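Local coordinates for putative endonuclease/exonuclease/phosphatase family protein (Bacteroides vulgatus ATCC 8482, PDB 3G6S) that probably acts as a metal-dependent hydrolase of the endonuclease/exonuclease/phosphatase family, perhaps a nuclease that cleaves phosphodiester bonds, at residues Val202-Arg214 with Glu238-Asn252. Residues are numbered along the deposited sequence; the frame is centred on the assembly and turned at random.
Sequences VTGVDYTFHDFAR and EIPAEVPEALLSDHN
The imidazole of H210 is sandwiched between E242 and D250. E242 CG lies over one face, 3.4 Å from the centroid of the H210 ring, as a CH-pi contact. D250 O sits over the centre of the opposite face. At the ring's edge, H210 NE2 donates a weak hydrogen bond to N252 OD1. H210 ND1 accepts from A213 N at 2.9 Å, tilted off the ring plane, which helps set the ring's rotation. D250 O also takes an almost straight hydrogen bond from H210 N (178°).

The F212 ring carries D250 CB over one face, with L247 CD2 at its edge, 3.5 Å from F212 CD1. F209 CD1 stands over one face of H251, and the two ring planes are 54° apart. H251 ND1 donates to D250 OD1 at 2.6 Å, a His-carboxylate hydrogen bond that orients the ring. S249-D250-H251 matches the SDH motif of the DNase I-like family, whose histidine usually lies in the active site. E242 bends at chi2, bringing OE2 to 3.0 Å from Y207 OH. N252 ND2 donates to E242 OE1 at 2.9 Å.

The loops leave two neighbouring parallel strands, 201-204 and 233-239, where I239 N donates to T203 O and V205 N to I239 O. The CG2 methyls of V205 and I239 pack just beyond. N252 N donates to T208 O, and T208 OG1 hydrogen-bonds D224 OD1. Strand 201-204 lies at one edge of its sheet. Helix 195-198 packs on I239 through Y196, helix 27-36 meets P240 and L248, and strand 2-10 meets S249 and H251.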
loop_
_atom_site.group_PDB
_atom_site.type_symbol
_atom_site.label_atom_id
_atom_site.label_comp_id
_atom_site.label_asym_id
_atom_site.label_seq_id
_atom_site.Cartn_x
_atom_site.Cartn_y
_atom_site.Cartn_z
ATOM N N VAL A 202 -13.416 14.071 2.649
ATOM C CA VAL A 202 -13.246 13.042 1.634
ATOM C C VAL A 202 -13.633 13.565 0.261
ATOM O O VAL A 202 -14.725 14.108 0.086
ATOM C CB VAL A 202 -14.126 11.820 1.953
ATOM C CG1 VAL A 202 -14.079 10.826 0.800
ATOM C CG2 VAL A 202 -13.667 11.169 3.237
ATOM N N THR A 203 -12.743 13.405 -0.715
ATOM C CA THR A 203 -13.023 13.869 -2.070
ATOM C C THR A 203 -12.671 12.796 -3.099
ATOM O O THR A 203 -11.855 11.913 -2.836
ATOM C CB THR A 203 -12.244 15.172 -2.384
ATOM O OG1 THR A 203 -10.832 14.937 -2.289
ATOM C CG2 THR A 203 -12.636 16.270 -1.388
ATOM N N GLY A 204 -13.304 12.868 -4.264
ATOM C CA GLY A 204 -13.049 11.891 -5.299
ATOM C C GLY A 204 -14.133 10.835 -5.341
ATOM O O GLY A 204 -15.247 11.047 -4.854
ATOM N N VAL A 205 -13.795 9.689 -5.924
ATOM C CA VAL A 205 -14.718 8.568 -6.067
ATOM C C VAL A 205 -14.629 7.648 -4.845
ATOM O O VAL A 205 -13.710 7.782 -4.035
ATOM C CB VAL A 205 -14.387 7.783 -7.359
ATOM C CG1 VAL A 205 -14.657 8.661 -8.575
ATOM C CG2 VAL A 205 -12.910 7.362 -7.365
ATOM N N ASP A 206 -15.579 6.724 -4.707
ATOM C CA ASP A 206 -15.592 5.810 -3.560
ATOM C C ASP A 206 -15.207 4.368 -3.890
ATOM O O ASP A 206 -15.416 3.462 -3.084
ATOM C CB ASP A 206 -16.965 5.832 -2.864
ATOM C CG ASP A 206 -18.114 5.568 -3.820
ATOM O OD1 ASP A 206 -18.001 4.648 -4.662
ATOM O OD2 ASP A 206 -19.146 6.271 -3.721
ATOM N N TYR A 207 -14.646 4.157 -5.075
ATOM C CA TYR A 207 -14.211 2.826 -5.490
ATOM C C TYR A 207 -12.747 2.916 -5.907
ATOM O O TYR A 207 -12.278 3.981 -6.307
ATOM C CB TYR A 207 -15.064 2.313 -6.654
ATOM C CG TYR A 207 -15.094 3.228 -7.856
ATOM C CD1 TYR A 207 -15.949 4.330 -7.896
ATOM C CD2 TYR A 207 -14.267 2.992 -8.958
ATOM C CE1 TYR A 207 -15.983 5.171 -9.007
ATOM C CE2 TYR A 207 -14.295 3.828 -10.069
ATOM C CZ TYR A 207 -15.156 4.914 -10.083
ATOM O OH TYR A 207 -15.192 5.745 -11.174
ATOM N N THR A 208 -12.041 1.793 -5.828
ATOM C CA THR A 208 -10.622 1.752 -6.148
ATOM C C THR A 208 -10.239 0.781 -7.276
ATOM O O THR A 208 -9.072 0.691 -7.671
ATOM C CB THR A 208 -9.807 1.416 -4.858
ATOM O OG1 THR A 208 -8.400 1.417 -5.141
ATOM C CG2 THR A 208 -10.190 0.055 -4.330
ATOM N N PHE A 209 -11.212 0.043 -7.793
ATOM C CA PHE A 209 -10.939 -0.877 -8.889
ATOM C C PHE A 209 -11.978 -0.702 -9.992
ATOM O O PHE A 209 -13.172 -0.742 -9.734
ATOM C CB PHE A 209 -10.948 -2.318 -8.398
ATOM C CG PHE A 209 -10.525 -3.305 -9.441
ATOM C CD1 PHE A 209 -9.218 -3.293 -9.933
ATOM C CD2 PHE A 209 -11.438 -4.224 -9.956
ATOM C CE1 PHE A 209 -8.824 -4.183 -10.931
ATOM C CE2 PHE A 209 -11.066 -5.122 -10.954
ATOM C CZ PHE A 209 -9.752 -5.107 -11.448
ATOM N N HIS A 210 -11.519 -0.512 -11.222
ATOM C CA HIS A 210 -12.418 -0.312 -12.352
ATOM C C HIS A 210 -11.993 -1.139 -13.567
ATOM O O HIS A 210 -12.637 -1.085 -14.613
ATOM C CB HIS A 210 -12.443 1.174 -12.709
ATOM C CG HIS A 210 -11.080 1.795 -12.769
ATOM N ND1 HIS A 210 -10.171 1.497 -13.759
ATOM C CD2 HIS A 210 -10.458 2.658 -11.931
ATOM C CE1 HIS A 210 -9.044 2.149 -13.530
ATOM N NE2 HIS A 210 -9.192 2.860 -12.428
ATOM N N ASP A 211 -10.908 -1.896 -13.415
ATOM C CA ASP A 211 -10.376 -2.748 -14.479
ATOM C C ASP A 211 -10.125 -1.961 -15.770
ATOM O O ASP A 211 -10.556 -2.362 -16.846
ATOM C CB ASP A 211 -11.334 -3.924 -14.739
ATOM C CG ASP A 211 -10.796 -4.909 -15.764
ATOM O OD1 ASP A 211 -9.578 -5.192 -15.754
ATOM O OD2 ASP A 211 -11.592 -5.426 -16.575
ATOM N N PHE A 212 -9.418 -0.842 -15.651
ATOM C CA PHE A 212 -9.115 0.007 -16.801
ATOM C C PHE A 212 -10.376 0.634 -17.382
ATOM O O PHE A 212 -10.586 0.631 -18.595
ATOM C CB PHE A 212 -8.384 -0.791 -17.888
ATOM C CG PHE A 212 -6.967 -1.144 -17.535
ATOM C CD1 PHE A 212 -6.031 -0.147 -17.290
ATOM C CD2 PHE A 212 -6.566 -2.473 -17.449
ATOM C CE1 PHE A 212 -4.710 -0.463 -16.963
ATOM C CE2 PHE A 212 -5.247 -2.800 -17.122
ATOM C CZ PHE A 212 -4.316 -1.787 -16.878
ATOM N N ALA A 213 -11.209 1.172 -16.491
ATOM C CA ALA A 213 -12.465 1.824 -16.855
ATOM C C ALA A 213 -13.423 0.939 -17.649
ATOM O O ALA A 213 -14.226 1.441 -18.426
ATOM C CB ALA A 213 -12.179 3.104 -17.631
ATOM N N ARG A 214 -13.346 -0.373 -17.455
ATOM C CA ARG A 214 -14.234 -1.271 -18.172
ATOM C C ARG A 214 -15.428 -1.680 -17.322
ATOM O O ARG A 214 -16.410 -2.219 -17.825
ATOM C CB ARG A 214 -13.464 -2.493 -18.677
ATOM C CG ARG A 214 -12.707 -2.187 -19.957
ATOM C CD ARG A 214 -11.849 -3.342 -20.439
ATOM N NE ARG A 214 -10.810 -3.683 -19.478
ATOM C CZ ARG A 214 -9.776 -4.472 -19.745
ATOM N NH1 ARG A 214 -9.639 -5.005 -20.954
ATOM N NH2 ARG A 214 -8.878 -4.732 -18.799
ATOM N N GLU A 238 -8.577 11.241 -0.449
ATOM C CA GLU A 238 -9.010 11.468 -1.807
ATOM C C GLU A 238 -8.719 10.262 -2.679
ATOM O O GLU A 238 -7.674 9.621 -2.559
ATOM C CB GLU A 238 -8.317 12.692 -2.392
ATOM C CG GLU A 238 -8.685 12.930 -3.843
ATOM C CD GLU A 238 -7.784 13.938 -4.515
ATOM O OE1 GLU A 238 -7.702 15.089 -4.026
ATOM O OE2 GLU A 238 -7.156 13.578 -5.535
ATOM N N ILE A 239 -9.665 9.950 -3.551
ATOM C CA ILE A 239 -9.508 8.845 -4.480
ATOM C C ILE A 239 -9.871 9.449 -5.826
ATOM O O ILE A 239 -11.042 9.541 -6.176
ATOM C CB ILE A 239 -10.462 7.679 -4.143
ATOM C CG1 ILE A 239 -10.128 7.117 -2.757
ATOM C CG2 ILE A 239 -10.336 6.583 -5.188
ATOM C CD1 ILE A 239 -11.074 6.025 -2.294
ATOM N N PRO A 240 -8.863 9.901 -6.585
ATOM C CA PRO A 240 -9.092 10.510 -7.898
ATOM C C PRO A 240 -9.723 9.556 -8.896
ATOM O O PRO A 240 -9.329 8.389 -8.994
ATOM C CB PRO A 240 -7.695 10.954 -8.319
ATOM C CG PRO A 240 -6.809 9.918 -7.674
ATOM C CD PRO A 240 -7.420 9.810 -6.292
ATOM N N ALA A 241 -10.718 10.045 -9.630
ATOM C CA ALA A 241 -11.381 9.212 -10.629
ATOM C C ALA A 241 -10.391 8.883 -11.739
ATOM O O ALA A 241 -9.537 9.694 -12.095
ATOM C CB ALA A 241 -12.593 9.934 -11.208
ATOM N N GLU A 242 -10.508 7.678 -12.272
ATOM C CA GLU A 242 -9.634 7.252 -13.335
ATOM C C GLU A 242 -9.993 8.040 -14.592
ATOM O O GLU A 242 -11.110 8.542 -14.711
ATOM C CB GLU A 242 -9.773 5.735 -13.553
ATOM C CG GLU A 242 -11.144 5.207 -14.030
ATOM C CD GLU A 242 -12.321 5.535 -13.107
ATOM O OE1 GLU A 242 -12.147 5.647 -11.872
ATOM O OE2 GLU A 242 -13.448 5.657 -13.634
ATOM N N VAL A 243 -9.042 8.185 -15.510
ATOM C CA VAL A 243 -9.298 8.917 -16.744
ATOM C C VAL A 243 -9.131 7.950 -17.908
ATOM O O VAL A 243 -8.029 7.477 -18.167
ATOM C CB VAL A 243 -8.315 10.091 -16.907
ATOM C CG1 VAL A 243 -8.737 10.949 -18.083
ATOM C CG2 VAL A 243 -8.275 10.919 -15.632
ATOM N N PRO A 244 -10.230 7.638 -18.616
ATOM C CA PRO A 244 -10.220 6.714 -19.760
ATOM C C PRO A 244 -9.128 6.943 -20.803
ATOM O O PRO A 244 -8.655 5.993 -21.424
ATOM C CB PRO A 244 -11.625 6.872 -20.332
ATOM C CG PRO A 244 -12.440 7.070 -19.091
ATOM C CD PRO A 244 -11.602 8.091 -18.332
ATOM N N GLU A 245 -8.732 8.198 -20.995
ATOM C CA GLU A 245 -7.685 8.526 -21.960
ATOM C C GLU A 245 -6.308 8.299 -21.328
ATOM O O GLU A 245 -5.537 7.451 -21.781
ATOM C CB GLU A 245 -7.808 9.987 -22.417
ATOM C CG GLU A 245 -9.147 10.370 -23.062
ATOM C CD GLU A 245 -10.216 10.785 -22.049
ATOM O OE1 GLU A 245 -10.670 9.925 -21.258
ATOM O OE2 GLU A 245 -10.598 11.980 -22.045
ATOM N N ALA A 246 -6.008 9.057 -20.278
ATOM C CA ALA A 246 -4.729 8.945 -19.579
ATOM C C ALA A 246 -4.840 8.060 -18.338
ATOM O O ALA A 246 -4.656 8.523 -17.213
ATOM C CB ALA A 246 -4.232 10.332 -19.187
ATOM N N LEU A 247 -5.132 6.784 -18.557
ATOM C CA LEU A 247 -5.287 5.820 -17.470
ATOM C C LEU A 247 -3.963 5.524 -16.769
ATOM O O LEU A 247 -2.943 5.283 -17.421
ATOM C CB LEU A 247 -5.883 4.524 -18.026
ATOM C CG LEU A 247 -7.075 3.909 -17.304
ATOM C CD1 LEU A 247 -8.094 4.972 -16.963
ATOM C CD2 LEU A 247 -7.696 2.851 -18.197
ATOM N N LEU A 248 -3.984 5.545 -15.439
ATOM C CA LEU A 248 -2.777 5.273 -14.657
ATOM C C LEU A 248 -2.621 3.787 -14.346
ATOM O O LEU A 248 -1.516 3.237 -14.376
ATOM C CB LEU A 248 -2.801 6.047 -13.331
ATOM C CG LEU A 248 -2.205 7.454 -13.230
ATOM C CD1 LEU A 248 -2.762 8.357 -14.314
ATOM C CD2 LEU A 248 -2.528 8.022 -11.856
ATOM N N SER A 249 -3.741 3.135 -14.070
ATOM C CA SER A 249 -3.713 1.732 -13.699
ATOM C C SER A 249 -5.135 1.209 -13.685
ATOM O O SER A 249 -6.059 1.977 -13.904
ATOM C CB SER A 249 -3.070 1.622 -12.307
ATOM O OG SER A 249 -3.595 0.550 -11.560
ATOM N N ASP A 250 -5.317 -0.087 -13.459
ATOM C CA ASP A 250 -6.671 -0.619 -13.388
ATOM C C ASP A 250 -7.242 -0.263 -12.013
ATOM O O ASP A 250 -8.434 -0.427 -11.761
ATOM C CB ASP A 250 -6.702 -2.138 -13.605
ATOM C CG ASP A 250 -5.669 -2.870 -12.788
ATOM O OD1 ASP A 250 -5.227 -2.324 -11.752
ATOM O OD2 ASP A 250 -5.299 -4.002 -13.175
ATOM N N HIS A 251 -6.375 0.227 -11.131
ATOM C CA HIS A 251 -6.775 0.646 -9.794
ATOM C C HIS A 251 -6.699 2.164 -9.647
ATOM O O HIS A 251 -6.052 2.852 -10.442
ATOM C CB HIS A 251 -5.862 0.043 -8.727
ATOM C CG HIS A 251 -6.171 -1.377 -8.379
ATOM N ND1 HIS A 251 -5.798 -2.440 -9.173
ATOM C CD2 HIS A 251 -6.769 -1.912 -7.289
ATOM C CE1 HIS A 251 -6.149 -3.570 -8.584
ATOM N NE2 HIS A 251 -6.739 -3.278 -7.439
ATOM N N ASN A 252 -7.373 2.676 -8.621
ATOM C CA ASN A 252 -7.346 4.094 -8.307
ATOM C C ASN A 252 -6.551 4.247 -7.007
ATOM O O ASN A 252 -6.774 3.527 -6.046
ATOM C CB ASN A 252 -8.756 4.652 -8.101
ATOM C CG ASN A 252 -9.409 5.110 -9.403
ATOM O OD1 ASN A 252 -8.730 5.324 -10.419
ATOM N ND2 ASN A 252 -10.728 5.284 -9.372
HETATM O O HOH W 1 -6.527 5.042 -12.659
#